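Local coordinates for protein putative sporulation-specific glycosylase YdhD (Bacillus subtilis subsp. subtilis str. 168, PDB 3CZ8) that probably hydrolyses glycosidic bonds in polysaccharides during sporulation, the part described being its glycosyl hydrolase family 18 catalytic domain without its LysM repeats, at residues A210-P213 / S214-I218; P194-I198 / T199-R203; G169-G172 / A173-Y177. The protein carries 1 engineered substitution. One frame throughout, in Å; residues are numbered along the deposited sequence. Where two conformers were deposited one is given.

How the contacts relate
The three contacts are local turns and helix ends in series along one (beta/alpha)8-type barrel of glycosyl hydrolase family 18. Contact 3 comes first, lying on helix 168-174 and leading into strand 177-181; contact 2 starts helix 198-208; contact 1 leads from the end of that helix into strand 217-220. Contacts 1 and 3 touch, with centres about 9 Å apart: Lys216 NZ probably hydrogen-bonds both Val175 O and Gly172 O, at 2.8 Å each. Contact 2 stands apart, its nearest atoms about 8 Å from contact 1 and about 13 Å from contact 3. The side chain of Ile171 in contact 3 lies about 11 Å from that of Glu120, the predicted proton donor.

Contact 1: A210-P213 / S214-I218; sequences AQVP and SRKII
Pro213 and Lys216 meet through the backbone, Lys216 N donating to Pro213 O over 3.1 Å with an N-H...O angle of 158°. The donor sits above the carbonyl plane, 45° out of it, as the chain coils through the short 3-10 segment 214-216. One residue on, Ile217 N reaches Ser214 O at 3.2 Å, and the strand begins.

A water supplies a second polar link on this turn. It donates to Val212 O at 2.7 Å and accepts from Ser214 OG at 2.7 Å, bridging the carbonyl before the proline to the hydroxyl just after it. Ser214 OG, anti to its own carbonyl carbon (chi1 -67°), lies beside the backbone N and faces this water.

Apolar packing gathers round the lysine chain. Val212 CG1 rests against its root, 4.0 Å from Lys216 CB, and the two side chains cross at about a right angle; the Pro213 ring adds its CD, 4.3 Å from Lys216 CD. Ile217 directs its CG1 branch toward the turn, Ile217 CG1 lying 3.7 Å from the carbonyl oxygen Pro213 O, while Ile217 CD1 is 4.4 Å from Val212 CB. Beyond CG the lysine runs extended, and its ammonium group is held by the carbonyl oxygens of Gly172 and Val175.

The turn thus joins the end of helix 198-208 to strand 217-220 of the barrel. Val212 packs on Met178 and Ile217 on Ile180, both in the adjoining parallel strand 177-181, and Ile217 also touches Ile209 and Leu300.

Contact 2: P194-I198 / T199-R203; sequences PVAPI and TEIRR
Pro197 occupies the N-cap position of helix 198-208, a barrel helix of the family 18 fold, and its carbonyl oxygen serves the first turn. Ile201 N donates to Pro197 O at 3.1 Å, lying in the carbonyl plane with a C=O...N angle of 156°. Glu200 N approaches the same oxygen at 3.1 Å, but the N-H points well off the oxygen and the bond is weak. The next rung is firmer: Arg202 N donates to Ile198 O over 3.0 Å, tilted 35° from the carbonyl plane. Arg203 N then donates to Thr199 O, which also accepts a weak bond from Arg203 NH1.

The carbonyl before the cap is satisfied from outside, Ala196 O accepting from Lys291 NZ on helix 285-297. Arg202 likewise finds its charge partner on that helix, NH1 forming a salt bridge with Glu297. Between Arg203 NH1 and Glu200 OE2 there is only a long charge pairing: the oxygen is far off the plane of the guanidinium, with no N-H aimed at it, so the attraction is probably modest.

Apolar contacts fill in around these bonds. The proline ring packs its CG against Glu200 CG at 3.8 Å, where the glutamate chain bends at chi2 and carries its carboxylate away. Ile201 extends its CG1-CD1 arm (chi2 165°) toward the incoming chain, bringing Ile201 CD1 to 3.4 Å from Ala196 O and 4.1 Å from Ala196 CB. Ile198 and Arg202 run alongside each other in the same direction, and both touch Ile294. Ile198 CD1 meets the guanidinium group obliquely, 3.9 Å from Arg202 NH2.

Contact 3: G169-G172 / A173-Y177; sequences GGIG and AVVNY
Ile171 O receives two backbone donors in the last part of helix 168-174, Val175 N nearly along the C=O axis and Val174 N from above the carbonyl plane, each at 3.0 Å. This is the helix-to-strand junction of a beta-alpha-beta unit in the family 18 barrel, formed by strand 147-153, helix 168-174 and strand 177-181. Upstream, Ala173 N makes just a weak bond to Gly169 O.

Both valines shield the shared carbonyl. Val175 CG2, placed between its backbone N and carbonyl carbon (chi1 -58° for CG1), comes within 3.3 Å of Ile171 O. Val174 holds its own CG2 in the same setting, 3.4 Å from Ile171 O and 3.5 Å from Gly170 O. The Val175 and Ile171 side chains meet at a slant through methyl groups, and both pack on Ile150 of strand 147-153, while Ile171 and Val174 share Leu134 of helix 127-143. An alanine at Val175 would lack both methyls, which would probably leave Ile171 CG2 without the valine methyls it packs against and open a gap beside Ile150. The closest apolar approach between the two segments' side chains is Ile171 CG2 to Val175 CG1, 3.9 Å.

Contact 1: A210-P213 / S214-I218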
loop_
_atom_site.group_PDB
_atom_site.type_symbol
_atom_site.label_atom_id
_atom_site.label_comp_id
_atom_site.label_asym_id
_atom_site.label_seq_id
_atom_site.Cartn_x
_atom_site.Cartn_y
_atom_site.Cartn_z
ATOM N N ALA A 210 23.572 -23.793 1.777
ATOM C CA ALA A 210 24.412 -24.863 1.251
ATOM C C ALA A 210 24.893 -24.523 -0.154
ATOM O O ALA A 210 25.671 -25.272 -0.742
ATOM C CB ALA A 210 23.641 -26.177 1.238
ATOM N N GLN A 211 24.432 -23.391 -0.683
ATOM C CA GLN A 211 24.682 -23.024 -2.071
ATOM C C GLN A 211 25.179 -21.595 -2.275
ATOM O O GLN A 211 25.841 -21.310 -3.271
ATOM C CB GLN A 211 23.420 -23.260 -2.908
ATOM C CG GLN A 211 23.254 -24.695 -3.380
ATOM C CD GLN A 211 21.913 -24.938 -4.032
ATOM O OE1 GLN A 211 20.868 -24.772 -3.404
ATOM N NE2 GLN A 211 21.932 -25.334 -5.300
ATOM N N VAL A 212 24.850 -20.699 -1.343
ATOM C CA VAL A 212 25.157 -19.264 -1.471
ATOM C C VAL A 212 25.786 -18.768 -0.158
ATOM O O VAL A 212 25.352 -19.196 0.906
ATOM C CB VAL A 212 23.858 -18.427 -1.759
ATOM C CG1 VAL A 212 24.194 -17.015 -2.198
ATOM C CG2 VAL A 212 22.980 -19.088 -2.829
ATOM N N PRO A 213 26.817 -17.888 -0.227
ATOM C CA PRO A 213 27.292 -17.205 0.984
ATOM C C PRO A 213 26.169 -16.469 1.706
ATOM O O PRO A 213 25.366 -15.781 1.065
ATOM C CB PRO A 213 28.332 -16.213 0.452
ATOM C CG PRO A 213 28.809 -16.811 -0.801
ATOM C CD PRO A 213 27.629 -17.519 -1.404
ATOM N N SER A 214 26.126 -16.633 3.029
ATOM C CA SER A 214 25.025 -16.147 3.863
ATOM C C SER A 214 24.805 -14.630 3.844
ATOM O O SER A 214 23.674 -14.164 3.994
ATOM C CB SER A 214 25.185 -16.655 5.294
ATOM O OG SER A 214 25.028 -18.069 5.334
ATOM N N ARG A 215 25.871 -13.870 3.618
ATOM C CA ARG A 215 25.777 -12.413 3.578
ATOM C C ARG A 215 25.160 -11.869 2.279
ATOM O O ARG A 215 24.940 -10.663 2.152
ATOM C CB ARG A 215 27.148 -11.777 3.839
ATOM C CG ARG A 215 28.092 -11.767 2.641
ATOM C CD ARG A 215 29.133 -10.668 2.788
ATOM N NE ARG A 215 29.340 -9.970 1.523
ATOM C CZ ARG A 215 28.795 -8.797 1.211
ATOM N NH1 ARG A 215 29.044 -8.245 0.032
ATOM N NH2 ARG A 215 28.012 -8.165 2.078
ATOM N N LYS A 216 24.907 -12.755 1.316
ATOM C CA LYS A 216 24.215 -12.399 0.076
ATOM C C LYS A 216 22.698 -12.627 0.155
ATOM O O LYS A 216 21.973 -12.287 -0.779
ATOM C CB LYS A 216 24.754 -13.233 -1.094
ATOM C CG LYS A 216 26.213 -13.032 -1.438
ATOM C CD LYS A 216 26.504 -13.651 -2.794
ATOM C CE LYS A 216 27.886 -13.280 -3.277
ATOM N NZ LYS A 216 28.060 -13.589 -4.717
ATOM N N ILE A 217 22.234 -13.191 1.268
ATOM C CA ILE A 217 20.857 -13.674 1.382
ATOM C C ILE A 217 19.939 -12.695 2.116
ATOM O O ILE A 217 20.173 -12.366 3.279
ATOM C CB ILE A 217 20.796 -15.069 2.075
ATOM C CG1 ILE A 217 21.669 -16.088 1.329
ATOM C CG2 ILE A 217 19.358 -15.566 2.166
ATOM C CD1 ILE A 217 21.867 -17.413 2.070
ATOM N N ILE A 218 18.889 -12.256 1.426
ATOM C CA ILE A 218 17.865 -11.407 2.019
ATOM C C ILE A 218 16.546 -12.175 1.967
ATOM O O ILE A 218 16.135 -12.627 0.899
ATOM C CB ILE A 218 17.760 -10.034 1.284
ATOM C CG1 ILE A 218 19.004 -9.170 1.540
ATOM C CG2 ILE A 218 16.520 -9.262 1.712
ATOM C CD1 ILE A 218 20.103 -9.291 0.504
HETATM O O HOH W 1 25.907 -19.857 3.457
#

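Contact 2: P194-I198 / T199-R203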
loop_
_atom_site.group_PDB
_atom_site.type_symbol
_atom_site.label_atom_id
_atom_site.label_comp_id
_atom_site.label_asym_id
_atom_site.label_seq_id
_atom_site.Cartn_x
_atom_site.Cartn_y
_atom_site.Cartn_z
ATOM N N PRO A 194 -1.029 -20.907 5.885
ATOM C CA PRO A 194 -0.054 -19.849 6.170
ATOM C C PRO A 194 0.704 -19.396 4.932
ATOM O O PRO A 194 1.187 -20.228 4.163
ATOM C CB PRO A 194 0.899 -20.503 7.175
ATOM C CG PRO A 194 0.713 -21.969 6.984
ATOM C CD PRO A 194 -0.711 -22.149 6.613
ATOM N N VAL A 195 0.794 -18.082 4.750
ATOM C CA VAL A 195 1.452 -17.490 3.591
ATOM C C VAL A 195 2.964 -17.752 3.593
ATOM O O VAL A 195 3.564 -18.037 2.553
ATOM C CB VAL A 195 1.169 -15.977 3.537
ATOM C CG1 VAL A 195 1.984 -15.324 2.467
ATOM C CG2 VAL A 195 -0.320 -15.720 3.299
ATOM N N ALA A 196 3.560 -17.656 4.777
ATOM C CA ALA A 196 4.990 -17.860 4.944
ATOM C C ALA A 196 5.264 -18.631 6.235
ATOM O O ALA A 196 5.767 -18.058 7.213
ATOM C CB ALA A 196 5.712 -16.526 4.940
ATOM N N PRO A 197 4.936 -19.940 6.242
ATOM C CA PRO A 197 5.144 -20.726 7.456
ATOM C C PRO A 197 6.630 -20.821 7.784
ATOM O O PRO A 197 7.454 -20.982 6.876
ATOM C CB PRO A 197 4.564 -22.099 7.097
ATOM C CG PRO A 197 4.563 -22.161 5.620
ATOM C CD PRO A 197 4.397 -20.757 5.135
ATOM N N ILE A 198 6.959 -20.693 9.069
ATOM C CA ILE A 198 8.351 -20.628 9.528
ATOM C C ILE A 198 9.104 -21.944 9.272
ATOM O O ILE A 198 10.332 -21.956 9.137
ATOM C CB ILE A 198 8.429 -20.173 11.019
ATOM C CG1 ILE A 198 9.725 -19.389 11.298
ATOM C CG2 ILE A 198 8.188 -21.348 11.983
ATOM C CD1 ILE A 198 10.805 -20.174 12.018
ATOM N N THR A 199 8.338 -23.030 9.168
ATOM C CA THR A 199 8.842 -24.353 8.838
ATOM C C THR A 199 9.404 -24.391 7.414
ATOM O O THR A 199 10.474 -24.947 7.177
ATOM C CB THR A 199 7.739 -25.431 9.019
ATOM O OG1 THR A 199 6.544 -25.025 8.338
ATOM C CG2 THR A 199 7.418 -25.631 10.496
ATOM N N GLU A 200 8.694 -23.773 6.475
ATOM C CA GLU A 200 9.149 -23.742 5.089
ATOM C C GLU A 200 10.255 -22.706 4.841
ATOM O O GLU A 200 11.066 -22.868 3.928
ATOM C CB GLU A 200 7.968 -23.539 4.136
ATOM C CG GLU A 200 6.942 -24.669 4.130
ATOM C CD GLU A 200 7.533 -26.035 3.786
ATOM O OE1 GLU A 200 8.276 -26.149 2.783
ATOM O OE2 GLU A 200 7.239 -27.000 4.524
ATOM N N ILE A 201 10.276 -21.651 5.656
ATOM C CA ILE A 201 11.336 -20.638 5.625
ATOM C C ILE A 201 12.657 -21.264 6.078
ATOM O O ILE A 201 13.701 -21.041 5.454
ATOM C CB ILE A 201 10.960 -19.399 6.500
ATOM C CG1 ILE A 201 9.817 -18.613 5.851
ATOM C CG2 ILE A 201 12.157 -18.463 6.730
ATOM C CD1 ILE A 201 9.160 -17.640 6.791
ATOM N N ARG A 202 12.581 -22.053 7.151
ATOM C CA ARG A 202 13.695 -22.857 7.669
ATOM C C ARG A 202 14.311 -23.722 6.572
ATOM O O ARG A 202 15.517 -23.662 6.338
ATOM C CB ARG A 202 13.200 -23.749 8.814
ATOM C CG ARG A 202 14.227 -24.732 9.381
ATOM C CD ARG A 202 14.898 -24.181 10.624
ATOM N NE ARG A 202 13.925 -23.870 11.667
ATOM C CZ ARG A 202 14.166 -23.090 12.717
ATOM N NH1 ARG A 202 15.361 -22.528 12.880
ATOM N NH2 ARG A 202 13.202 -22.868 13.605
ATOM N N ARG A 203 13.462 -24.506 5.905
ATOM C CA ARG A 203 13.866 -25.371 4.795
ATOM C C ARG A 203 14.470 -24.599 3.624
ATOM O O ARG A 203 15.454 -25.047 3.038
ATOM C CB ARG A 203 12.682 -26.205 4.306
ATOM C CG ARG A 203 12.363 -27.417 5.155
ATOM C CD ARG A 203 11.003 -27.987 4.780
ATOM N NE ARG A 203 10.648 -29.148 5.595
ATOM C CZ ARG A 203 10.031 -29.090 6.775
ATOM N NH1 ARG A 203 9.689 -27.923 7.308
ATOM N NH2 ARG A 203 9.756 -30.212 7.428
#

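Contact 3: G169-G172 / A173-Y177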
loop_
_atom_site.group_PDB
_atom_site.type_symbol
_atom_site.label_atom_id
_atom_site.label_comp_id
_atom_site.label_asym_id
_atom_site.label_seq_id
_atom_site.Cartn_x
_atom_site.Cartn_y
_atom_site.Cartn_z
ATOM N N GLY A 169 22.726 -21.897 -6.784
ATOM C CA GLY A 169 24.186 -21.939 -6.697
ATOM C C GLY A 169 24.839 -21.146 -7.808
ATOM O O GLY A 169 25.837 -20.459 -7.584
ATOM N N GLY A 170 24.263 -21.239 -9.004
ATOM C CA GLY A 170 24.741 -20.497 -10.164
ATOM C C GLY A 170 24.417 -19.011 -10.120
ATOM O O GLY A 170 25.224 -18.184 -10.555
ATOM N N ILE A 171 23.231 -18.679 -9.613
ATOM C CA ILE A 171 22.807 -17.282 -9.435
ATOM C C ILE A 171 23.583 -16.642 -8.284
ATOM O O ILE A 171 24.123 -15.544 -8.427
ATOM C CB ILE A 171 21.274 -17.170 -9.187
ATOM C CG1 ILE A 171 20.487 -17.509 -10.460
ATOM C CG2 ILE A 171 20.874 -15.766 -8.691
ATOM C CD1 ILE A 171 18.993 -17.719 -10.211
ATOM N N GLY A 172 23.648 -17.342 -7.152
ATOM C CA GLY A 172 24.397 -16.874 -5.984
ATOM C C GLY A 172 25.867 -16.581 -6.241
ATOM O O GLY A 172 26.468 -15.764 -5.546
ATOM N N ALA A 173 26.435 -17.242 -7.251
ATOM C CA ALA A 173 27.827 -17.035 -7.643
ATOM C C ALA A 173 28.027 -15.748 -8.441
ATOM O O ALA A 173 29.105 -15.153 -8.400
ATOM C CB ALA A 173 28.339 -18.237 -8.440
ATOM N N VAL A 174 26.998 -15.323 -9.173
ATOM C CA VAL A 174 27.138 -14.165 -10.063
ATOM C C VAL A 174 26.478 -12.864 -9.579
ATOM O O VAL A 174 26.838 -11.788 -10.049
ATOM C CB VAL A 174 26.706 -14.478 -11.521
ATOM C CG1 VAL A 174 27.536 -15.613 -12.080
ATOM C CG2 VAL A 174 25.226 -14.818 -11.595
ATOM N N VAL A 175 25.516 -12.951 -8.661
ATOM C CA VAL A 175 24.877 -11.738 -8.144
ATOM C C VAL A 175 25.557 -11.273 -6.859
ATOM O O VAL A 175 26.236 -12.056 -6.187
ATOM C CB VAL A 175 23.336 -11.891 -7.931
ATOM C CG1 VAL A 175 22.639 -12.292 -9.239
ATOM C CG2 VAL A 175 23.013 -12.862 -6.785
ATOM N N ASN A 176 25.391 -9.996 -6.533
ATOM C CA ASN A 176 25.907 -9.467 -5.282
ATOM C C ASN A 176 24.985 -9.887 -4.147
ATOM O O ASN A 176 25.451 -10.253 -3.074
ATOM C CB ASN A 176 26.033 -7.936 -5.337
ATOM C CG ASN A 176 27.055 -7.466 -6.356
ATOM O OD1 ASN A 176 26.713 -7.137 -7.493
ATOM N ND2 ASN A 176 28.322 -7.443 -5.955
ATOM N N TYR A 177 23.673 -9.812 -4.391
ATOM C CA TYR A 177 22.670 -10.150 -3.378
ATOM C C TYR A 177 21.468 -10.897 -3.956
ATOM O O TYR A 177 21.049 -10.653 -5.084
ATOM C CB TYR A 177 22.206 -8.895 -2.610
ATOM C CG TYR A 177 23.313 -8.203 -1.834
ATOM C CD1 TYR A 177 23.698 -8.652 -0.575
ATOM C CD2 TYR A 177 23.982 -7.105 -2.375
ATOM C CE1 TYR A 177 24.728 -8.023 0.129
ATOM C CE2 TYR A 177 25.006 -6.476 -1.687
ATOM C CZ TYR A 177 25.372 -6.934 -0.438
ATOM O OH TYR A 177 26.392 -6.298 0.235
#